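Local coordinates for protein ribokinase, putative (PDB 3B1P) that binds inosine and adenine nucleotides and, as a nucleoside kinase of the PfkB (ribokinase) family, probably phosphorylates the nucleoside, at residues 109-114 with 246-251; 12-17 with 103-108. All coordinates share one frame; numbering follows the deposited sequence. Where two conformers were deposited one is given.

Contact 1 of 2, residues 109-114 with 246-251; sequences LDNNQI and IDPTGC. With ADP (adenosine-5'-diphosphate), chain C.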
ATOM      1  N   LEU A 109      11.207   2.427  -2.990  1.00 17.20           N
ATOM      2  CA  LEU A 109      12.231   2.950  -3.907  1.00 19.05           C
ATOM      3  C   LEU A 109      12.689   1.918  -4.930  1.00 19.76           C
ATOM      4  O   LEU A 109      13.401   2.267  -5.880  1.00 20.97           O
ATOM      5  CB  LEU A 109      13.415   3.463  -3.091  1.00 19.18           C
ATOM      6  CG  LEU A 109      13.052   4.659  -2.219  1.00 19.29           C
ATOM      7  CD1 LEU A 109      14.306   5.123  -1.488  1.00 23.95           C
ATOM      8  CD2 LEU A 109      12.390   5.827  -3.007  1.00 23.09           C
ATOM      9  N   ASP A 110      12.327   0.667  -4.732  1.00 18.04           N
ATOM     10  CA  ASP A 110      12.503  -0.360  -5.744  1.00 19.24           C
ATOM     11  C   ASP A 110      11.348  -0.381  -6.775  1.00 17.64           C
ATOM     12  O   ASP A 110      11.274  -1.333  -7.592  1.00 20.14           O
ATOM     13  CB  ASP A 110      12.621  -1.746  -5.058  1.00 18.93           C
ATOM     14  CG  ASP A 110      14.027  -2.063  -4.468  1.00 22.39           C
ATOM     15  OD1 ASP A 110      15.011  -1.296  -4.650  1.00 21.50           O
ATOM     16  OD2 ASP A 110      14.161  -3.140  -3.813  1.00 22.99           O
ATOM     17  N   ASN A 111      10.377   0.544  -6.698  1.00 17.60           N
ATOM     18  CA  ASN A 111       9.222   0.519  -7.570  1.00 18.05           C
ATOM     19  C   ASN A 111       8.343  -0.713  -7.430  1.00 17.90           C
ATOM     20  O   ASN A 111       7.651  -1.147  -8.364  1.00 16.36           O
ATOM     21  CB  ASN A 111       9.668   0.720  -9.061  1.00 19.01           C
ATOM     22  CG  ASN A 111       8.618   1.421  -9.925  1.00 19.09           C
ATOM     23  OD1 ASN A 111       7.558   1.887  -9.457  1.00 18.74           O
ATOM     24  ND2 ASN A 111       8.924   1.508 -11.221  1.00 17.94           N
ATOM     25  N   ASN A 112       8.308  -1.269  -6.218  1.00 17.89           N
ATOM     26  CA  ASN A 112       7.239  -2.222  -5.882  1.00 17.42           C
ATOM     27  C   ASN A 112       5.820  -1.612  -5.633  1.00 19.59           C
ATOM     28  O   ASN A 112       5.400  -1.305  -4.479  1.00 24.16           O
ATOM     29  CB  ASN A 112       7.634  -2.981  -4.646  1.00 15.60           C
ATOM     30  CG  ASN A 112       8.876  -3.871  -4.867  1.00 15.15           C
ATOM     31  OD1 ASN A 112       8.908  -4.672  -5.782  1.00 15.10           O
ATOM     32  ND2 ASN A 112       9.874  -3.742  -4.008  1.00 13.37           N
ATOM     33  N   GLN A 113       5.015  -1.527  -6.636  1.00 19.09           N
ATOM     34  CA  GLN A 113       3.815  -0.746  -6.499  1.00 19.57           C
ATOM     35  C   GLN A 113       2.712  -1.657  -6.081  1.00 18.96           C
ATOM     36  O   GLN A 113       2.424  -2.657  -6.777  1.00 17.87           O
ATOM     37  CB  GLN A 113       3.467  -0.070  -7.826  1.00 21.40           C
ATOM     38  CG  GLN A 113       4.618   0.829  -8.266  1.00 24.14           C
ATOM     39  CD  GLN A 113       4.115   2.076  -8.881  1.00 31.24           C
ATOM     40  OE1 GLN A 113       3.176   2.063  -9.718  1.00 31.37           O
ATOM     41  NE2 GLN A 113       4.709   3.197  -8.457  1.00 33.10           N
ATOM     42  N   ILE A 114       2.057  -1.271  -4.973  1.00 15.09           N
ATOM     43  CA  ILE A 114       0.767  -1.900  -4.631  1.00 15.12           C
ATOM     44  C   ILE A 114      -0.313  -0.798  -4.758  1.00 14.54           C
ATOM     45  O   ILE A 114      -0.274   0.175  -4.019  1.00 15.85           O
ATOM     46  CB  ILE A 114       0.822  -2.495  -3.214  1.00 14.32           C
ATOM     47  CG1 ILE A 114       1.911  -3.593  -3.106  1.00 15.38           C
ATOM     48  CG2 ILE A 114      -0.575  -3.064  -2.851  1.00 15.47           C
ATOM     49  CD1 ILE A 114       2.202  -4.057  -1.660  1.00 17.66           C
ATOM     50  N   ILE A 246      13.711   9.787  -6.230  1.00 22.90           N
ATOM     51  CA  ILE A 246      12.608  10.412  -5.492  1.00 21.77           C
ATOM     52  C   ILE A 246      11.384   9.493  -5.546  1.00 22.11           C
ATOM     53  O   ILE A 246      10.830   9.122  -4.503  1.00 22.62           O
ATOM     54  CB  ILE A 246      12.251  11.791  -6.065  1.00 22.37           C
ATOM     55  CG1 ILE A 246      13.395  12.804  -5.848  1.00 24.77           C
ATOM     56  CG2 ILE A 246      10.991  12.344  -5.417  1.00 23.62           C
ATOM     57  CD1 ILE A 246      13.900  12.906  -4.370  1.00 25.17           C
ATOM     58  N   ASP A 247      10.986   9.091  -6.762  1.00 19.31           N
ATOM     59  CA  ASP A 247       9.691   8.393  -6.973  1.00 19.07           C
ATOM     60  C   ASP A 247       9.811   7.621  -8.283  1.00 17.42           C
ATOM     61  O   ASP A 247       9.885   8.225  -9.336  1.00 17.64           O
ATOM     62  CB  ASP A 247       8.537   9.386  -7.086  1.00 18.39           C
ATOM     63  CG  ASP A 247       7.190   8.710  -7.373  1.00 20.60           C
ATOM     64  OD1 ASP A 247       7.082   7.462  -7.237  1.00 23.29           O
ATOM     65  OD2 ASP A 247       6.229   9.445  -7.673  1.00 23.78           O
ATOM     66  N   PRO A 248       9.809   6.290  -8.209  1.00 17.99           N
ATOM     67  CA  PRO A 248       9.905   5.507  -9.427  1.00 16.08           C
ATOM     68  C   PRO A 248       8.555   5.334 -10.140  1.00 15.60           C
ATOM     69  O   PRO A 248       8.523   4.742 -11.197  1.00 14.52           O
ATOM     70  CB  PRO A 248      10.404   4.141  -8.912  1.00 16.75           C
ATOM     71  CG  PRO A 248       9.670   4.063  -7.550  1.00 19.04           C
ATOM     72  CD  PRO A 248       9.956   5.435  -7.007  1.00 18.60           C
ATOM     73  N   THR A 249       7.425   5.798  -9.571  1.00 15.30           N
ATOM     74  CA  THR A 249       6.146   5.594 -10.264  1.00 17.24           C
ATOM     75  C   THR A 249       6.136   6.184 -11.688  1.00 16.53           C
ATOM     76  O   THR A 249       6.362   7.379 -11.850  1.00 19.00           O
ATOM     77  CB  THR A 249       4.994   6.274  -9.493  1.00 17.76           C
ATOM     78  OG1 THR A 249       5.098   5.880  -8.134  1.00 21.68           O
ATOM     79  CG2 THR A 249       3.674   5.851 -10.074  1.00 18.74           C
ATOM     80  N   GLY A 250       5.859   5.326 -12.663  1.00 16.73           N
ATOM     81  CA  GLY A 250       5.826   5.699 -14.070  1.00 15.94           C
ATOM     82  C   GLY A 250       7.188   5.707 -14.730  1.00 15.39           C
ATOM     83  O   GLY A 250       7.275   6.185 -15.866  1.00 13.30           O
ATOM     84  N   CYS A 251       8.237   5.174 -14.059  1.00 13.83           N
ATOM     85  CA  CYS A 251       9.547   4.975 -14.782  1.00 13.25           C
ATOM     86  C   CYS A 251       9.325   4.160 -16.033  1.00 14.00           C
ATOM     87  O   CYS A 251       9.882   4.509 -17.086  1.00 12.19           O
ATOM     88  CB  CYS A 251      10.619   4.339 -13.898  1.00 12.79           C
ATOM     89  SG  CYS A 251      11.367   5.511 -12.809  1.00 15.78           S
TER
HETATM   90  PB  ADP C 402       8.232  -0.114 -14.225  1.00 13.46           P
HETATM   91  O1B ADP C 402       7.863   1.301 -13.874  1.00 18.62           O
HETATM   92  O2B ADP C 402       8.203  -1.096 -13.059  1.00 14.92           O
HETATM   93  O3B ADP C 402       7.498  -0.651 -15.374  1.00 13.71           O
HETATM   94  PA  ADP C 402      11.180  -0.171 -14.101  1.00 13.25           P
HETATM   95  O1A ADP C 402      11.193   0.023 -12.594  1.00 13.58           O
HETATM   96  O2A ADP C 402      11.875  -1.439 -14.589  1.00 12.50           O
HETATM   97  O3A ADP C 402       9.757  -0.056 -14.788  1.00 13.92           O
HETATM   98  O5' ADP C 402      11.920   1.164 -14.637  1.00 13.16           O
HETATM   99  C5' ADP C 402      11.994   1.324 -16.050  1.00 11.45           C
HETATM  100  C4' ADP C 402      13.358   1.927 -16.426  1.00 11.00           C
HETATM  101  O4' ADP C 402      13.528   3.163 -15.727  1.00 12.36           O
HETATM  102  C3' ADP C 402      14.552   1.108 -16.017  1.00 10.32           C
HETATM  103  O3' ADP C 402      14.821   0.065 -16.961  1.00 12.47           O
HETATM  104  C2' ADP C 402      15.626   2.181 -15.887  1.00 13.81           C
HETATM  105  O2' ADP C 402      16.109   2.397 -17.239  1.00 13.07           O
HETATM  106  C1' ADP C 402      14.876   3.402 -15.338  1.00 11.93           C
HETATM  107  N9  ADP C 402      14.962   3.303 -13.865  1.00 14.10           N
HETATM  108  C8  ADP C 402      14.093   2.690 -12.988  1.00 13.57           C
HETATM  109  N7  ADP C 402      14.612   2.722 -11.722  1.00 12.45           N
HETATM  110  C5  ADP C 402      15.809   3.426 -11.799  1.00 13.69           C
HETATM  111  C6  ADP C 402      16.880   3.857 -10.850  1.00 17.33           C
HETATM  112  N6  ADP C 402      16.764   3.568  -9.523  1.00 16.94           N
HETATM  113  N1  ADP C 402      17.946   4.533 -11.355  1.00 17.15           N
HETATM  114  C2  ADP C 402      18.042   4.812 -12.684  1.00 18.22           C
HETATM  115  N3  ADP C 402      17.135   4.447 -13.599  1.00 17.79           N
HETATM  116  C4  ADP C 402      16.019   3.778 -13.209  1.00 15.59           C
HETATM  117  O   HOH W   1       5.961   2.560 -12.422  1.00 26.16           O

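Contact 2 of 2, residues 12-17 with 103-108; sequences DNIMTF and AMITTD. With NOS (inosine), chain B.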
ATOM      1  N   ASP A  12      -3.485  10.288  -9.965  1.00 16.19           N
ATOM      2  CA  ASP A  12      -2.701   9.426  -9.066  1.00 17.01           C
ATOM      3  C   ASP A  12      -2.505  10.067  -7.719  1.00 17.54           C
ATOM      4  O   ASP A  12      -2.228  11.282  -7.647  1.00 18.12           O
ATOM      5  CB  ASP A  12      -1.262   9.130  -9.628  1.00 16.18           C
ATOM      6  CG  ASP A  12      -1.272   8.224 -10.805  1.00 15.12           C
ATOM      7  OD1 ASP A  12      -2.269   7.577 -11.132  1.00 16.58           O
ATOM      8  OD2 ASP A  12      -0.213   8.128 -11.464  1.00 18.28           O
ATOM      9  N   ASN A  13      -2.613   9.257  -6.653  1.00 17.31           N
ATOM     10  CA  ASN A  13      -2.232   9.674  -5.318  0.50 17.59           C
ATOM     11  C   ASN A  13      -1.129   8.725  -4.843  1.00 18.45           C
ATOM     12  O   ASN A  13      -1.425   7.560  -4.591  1.00 18.27           O
ATOM     13  CB  ASN A  13      -3.471   9.587  -4.414  0.50 18.17           C
ATOM     14  CG  ASN A  13      -4.622  10.414  -4.950  0.50 18.44           C
ATOM     15  OD1 ASN A  13      -5.472   9.921  -5.697  0.50 24.74           O
ATOM     16  ND2 ASN A  13      -4.609  11.691  -4.629  0.50 19.15           N
ATOM     17  N   ILE A  14       0.100   9.221  -4.749  1.00 16.82           N
ATOM     18  CA  ILE A  14       1.286   8.359  -4.571  1.00 16.96           C
ATOM     19  C   ILE A  14       1.876   8.524  -3.191  1.00 17.81           C
ATOM     20  O   ILE A  14       2.185   9.653  -2.759  1.00 18.90           O
ATOM     21  CB  ILE A  14       2.345   8.683  -5.691  1.00 16.68           C
ATOM     22  CG1 ILE A  14       1.719   8.352  -7.042  1.00 18.01           C
ATOM     23  CG2 ILE A  14       3.630   7.896  -5.407  1.00 15.51           C
ATOM     24  CD1 ILE A  14       2.446   9.036  -8.282  1.00 21.34           C
ATOM     25  N   MET A  15       2.056   7.386  -2.496  1.00 16.15           N
ATOM     26  CA  MET A  15       2.675   7.366  -1.181  1.00 16.00           C
ATOM     27  C   MET A  15       3.972   6.594  -1.330  1.00 16.31           C
ATOM     28  O   MET A  15       3.969   5.386  -1.569  1.00 15.89           O
ATOM     29  CB  MET A  15       1.722   6.694  -0.147  1.00 15.21           C
ATOM     30  CG  MET A  15       0.378   7.464  -0.018  1.00 22.30           C
ATOM     31  SD  MET A  15      -1.110   6.446   0.292  1.00 31.62           S
ATOM     32  CE  MET A  15      -1.439   5.596  -1.277  1.00 31.44           C
ATOM     33  N   THR A  16       5.079   7.312  -1.173  1.00 17.95           N
ATOM     34  CA  THR A  16       6.403   6.711  -1.340  1.00 18.32           C
ATOM     35  C   THR A  16       7.101   6.390  -0.043  1.00 17.58           C
ATOM     36  O   THR A  16       7.472   7.273   0.764  1.00 17.36           O
ATOM     37  CB  THR A  16       7.304   7.627  -2.210  1.00 19.90           C
ATOM     38  OG1 THR A  16       6.579   7.908  -3.422  1.00 24.32           O
ATOM     39  CG2 THR A  16       8.615   6.886  -2.489  1.00 20.59           C
ATOM     40  N   PHE A  17       7.278   5.105   0.191  1.00 15.84           N
ATOM     41  CA  PHE A  17       8.134   4.668   1.290  1.00 15.69           C
ATOM     42  C   PHE A  17       9.593   4.920   0.932  1.00 16.90           C
ATOM     43  O   PHE A  17      10.089   4.415  -0.099  1.00 16.03           O
ATOM     44  CB  PHE A  17       7.911   3.182   1.606  1.00 15.31           C
ATOM     45  CG  PHE A  17       8.821   2.623   2.624  1.00 14.64           C
ATOM     46  CD1 PHE A  17       8.918   3.203   3.873  1.00 16.84           C
ATOM     47  CD2 PHE A  17       9.579   1.479   2.353  1.00 13.33           C
ATOM     48  CE1 PHE A  17       9.733   2.674   4.837  1.00 17.78           C
ATOM     49  CE2 PHE A  17      10.432   0.926   3.334  1.00 16.37           C
ATOM     50  CZ  PHE A  17      10.514   1.519   4.573  1.00 17.25           C
ATOM     51  N   ALA A 103      -5.945   6.323  -8.947  1.00 16.69           N
ATOM     52  CA  ALA A 103      -5.040   5.301  -8.392  1.00 17.64           C
ATOM     53  C   ALA A 103      -4.475   5.799  -7.052  1.00 17.47           C
ATOM     54  O   ALA A 103      -3.994   6.932  -6.933  1.00 18.08           O
ATOM     55  CB  ALA A 103      -3.889   5.037  -9.374  1.00 15.39           C
ATOM     56  N   MET A 104      -4.557   4.962  -6.009  1.00 16.06           N
ATOM     57  CA  MET A 104      -3.851   5.195  -4.751  1.00 18.09           C
ATOM     58  C   MET A 104      -2.699   4.226  -4.744  1.00 17.16           C
ATOM     59  O   MET A 104      -2.879   3.008  -4.587  1.00 17.21           O
ATOM     60  CB  MET A 104      -4.781   4.867  -3.565  1.00 18.83           C
ATOM     61  CG  MET A 104      -4.736   5.874  -2.495  1.00 29.91           C
ATOM     62  SD  MET A 104      -5.626   7.388  -2.915  1.00 37.54           S
ATOM     63  CE  MET A 104      -6.743   6.910  -4.290  1.00 30.86           C
ATOM     64  N   ILE A 105      -1.500   4.755  -4.968  1.00 15.59           N
ATOM     65  CA  ILE A 105      -0.338   3.918  -5.257  1.00 15.19           C
ATOM     66  C   ILE A 105       0.555   3.960  -4.040  1.00 16.01           C
ATOM     67  O   ILE A 105       1.015   5.013  -3.634  1.00 17.32           O
ATOM     68  CB  ILE A 105       0.438   4.510  -6.452  1.00 14.29           C
ATOM     69  CG1 ILE A 105      -0.481   4.493  -7.678  1.00 15.19           C
ATOM     70  CG2 ILE A 105       1.733   3.660  -6.716  1.00 14.90           C
ATOM     71  CD1 ILE A 105       0.135   5.339  -8.860  1.00 14.02           C
ATOM     72  N   THR A 106       0.860   2.797  -3.467  1.00 16.66           N
ATOM     73  CA  THR A 106       1.814   2.741  -2.393  1.00 18.35           C
ATOM     74  C   THR A 106       3.017   2.040  -2.970  1.00 20.06           C
ATOM     75  O   THR A 106       2.880   0.954  -3.544  1.00 20.25           O
ATOM     76  CB  THR A 106       1.282   1.911  -1.218  1.00 18.66           C
ATOM     77  OG1 THR A 106       0.167   2.587  -0.619  1.00 19.90           O
ATOM     78  CG2 THR A 106       2.367   1.731  -0.171  1.00 22.76           C
ATOM     79  N   THR A 107       4.174   2.656  -2.820  1.00 19.73           N
ATOM     80  CA  THR A 107       5.377   2.186  -3.477  1.00 20.55           C
ATOM     81  C   THR A 107       6.648   2.379  -2.656  1.00 18.62           C
ATOM     82  O   THR A 107       6.659   3.088  -1.644  1.00 21.46           O
ATOM     83  CB  THR A 107       5.529   2.794  -4.890  1.00 22.28           C
ATOM     84  OG1 THR A 107       6.560   2.068  -5.578  1.00 24.22           O
ATOM     85  CG2 THR A 107       5.893   4.267  -4.833  1.00 22.01           C
ATOM     86  N   ASP A 108       7.713   1.727  -3.057  1.00 16.12           N
ATOM     87  CA  ASP A 108       8.972   1.903  -2.352  1.00 16.46           C
ATOM     88  C   ASP A 108       9.958   2.344  -3.393  1.00 17.30           C
ATOM     89  O   ASP A 108       9.591   2.606  -4.568  1.00 17.23           O
ATOM     90  CB  ASP A 108       9.449   0.623  -1.616  1.00 16.00           C
ATOM     91  CG  ASP A 108       9.804  -0.536  -2.540  1.00 16.25           C
ATOM     92  OD1 ASP A 108       9.693  -0.423  -3.809  1.00 16.14           O
ATOM     93  OD2 ASP A 108      10.159  -1.589  -1.992  1.00 15.18           O
TER
HETATM   94  N9  NOS B 401      -2.330   2.405 -13.072  1.00 13.62           N
HETATM   95  C4  NOS B 401      -3.204   1.694 -13.789  1.00 10.54           C
HETATM   96  N3  NOS B 401      -3.761   1.764 -15.041  1.00 12.20           N
HETATM   97  C2  NOS B 401      -4.621   0.846 -15.505  1.00 14.68           C
HETATM   98  N1  NOS B 401      -4.985  -0.209 -14.705  1.00 15.72           N
HETATM   99  C6  NOS B 401      -4.514  -0.365 -13.442  1.00 16.27           C
HETATM  100  O6  NOS B 401      -4.857  -1.473 -12.736  1.00 15.48           O
HETATM  101  C5  NOS B 401      -3.504   0.546 -12.903  1.00 12.20           C
HETATM  102  N7  NOS B 401      -2.833   0.694 -11.746  1.00 12.90           N
HETATM  103  C8  NOS B 401      -2.094   1.851 -11.840  1.00 14.92           C
HETATM  104  C5' NOS B 401       2.021   3.910 -13.609  1.00 15.49           C
HETATM  105  O5' NOS B 401       2.468   3.085 -14.714  1.00 19.08           O
HETATM  106  C4' NOS B 401       0.545   4.263 -13.850  1.00 15.03           C
HETATM  107  O4' NOS B 401      -0.259   3.091 -13.760  1.00 13.40           O
HETATM  108  C1' NOS B 401      -1.632   3.590 -13.585  1.00 13.76           C
HETATM  109  C2' NOS B 401      -1.462   4.715 -12.611  1.00 15.97           C
HETATM  110  O2' NOS B 401      -2.439   5.691 -12.989  1.00 18.53           O
HETATM  111  C3' NOS B 401      -0.035   5.210 -12.806  1.00 14.28           C
HETATM  112  O3' NOS B 401      -0.015   6.585 -13.308  1.00 15.87           O

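Contact 1 of 2, residues 109-114 with 246-251
Asn111 runs along the CB–CG edge of the Pro248 ring, with its CG 3.4 Å from Pro248 CB, while its amide reaches past to the diphosphate of ADP. A first torsion of -150° carries the amide beyond the ring. Asn111 ND2 gives ADP O1A a nearly straight hydrogen bond of 3.0 Å (164°) and a weak, bent one to ADP O1B, so one nitrogen touches both phosphate groups. A water completes the bridge: it accepts from Gly250 N at 2.8 Å, donates a hydrogen bond to ADP O1B and receives a weak bond from Asn111 ND2. Further along the loop, the Gln113 chain, bent at chi2, crosses Thr249 at about a right angle, and Gln113 NE2 makes a short but weak bond of 2.7 Å to Thr249 OG1. Asp247 OD1 fixes that threonine through an Asx turn, taking Thr249 N from above the carboxylate plane and the Thr249 hydroxyl on its syn lone pair. The type II turn from Pro248 to Cys251 then leads through Gly250, the N-cap, into helix 251-264. Thus the loop between strands 101-107 and 114-118 packs against the loop leading into that helix, with helix 269-284 touching Pro248 and Cys251.

Contact 2 of 2, residues 12-17 with 103-108
Two neighbouring parallel strands, 10-16 and 101-107, pair here in the four-stranded sheet that contributes to the nucleoside site. Five backbone hydrogen bonds join them, from Asn13 N to Ala103 O at one end to Phe17 N with Thr107 O at the other; Met15 N to Ile105 O is the straightest (174°). The short strand segments diverge by only 16°. Asp12, Ile14, Ala103 and Ile105 share one face with Thr16 and Thr107, and of these Asp12, Ala103 and Ile105 border the inosine. The Asp12 carboxylate spans the ribose diol: Asp12 OD1 accepts from inosine O2' at 2.7 Å, and Asp12 OD2 faces inosine O3' at a modelled 2.4 Å, too short to be trusted in detail. Ile105 CD1 backs this carboxylate, 3.8 Å from Asp12 CG, and also meets Ile14 CG1 at 3.9 Å, the two isoleucines running alongside each other. The other face is rich in sulfur. In one of two Asn13 conformers, Met104 SD lies 3.4 Å from Asn13 CB. Bends at chi2 and chi3 carry Met15 CE over to strand 101-107, 3.5 Å from both Met104 CG and Thr106 OG1. Met15, Met104 and Thr106 also pack on the second subunit. A small sheet with one face towards the nucleoside and the other towards a partner subunit is the lid arrangement familiar from dimeric ribokinase-family enzymes.

Overall arrangement
Strand 101-107 leads from contact 2 directly into the loop of contact 1, and the centres of the two contacts are about 8 Å apart. They meet where that loop returns to the sheet: Ile114 N lies 2.8 Å from Thr106 O, probably hydrogen-bonded, and Gln113 NE2 packs 3.5 Å from Ile105 CG2. Pro248 CG also rests 3.3 Å from Asp108 O, bringing segment 246-251 against the end of the paired strands. The ligands are shared unevenly: contact 2 grips the inosine ribose through Asp12, whereas contact 1 borders both, reaching the ADP diphosphate through Asn111 and placing the Thr249 side chain about 4 Å from the inosine. Together they span adjoining nucleoside and nucleotide sites.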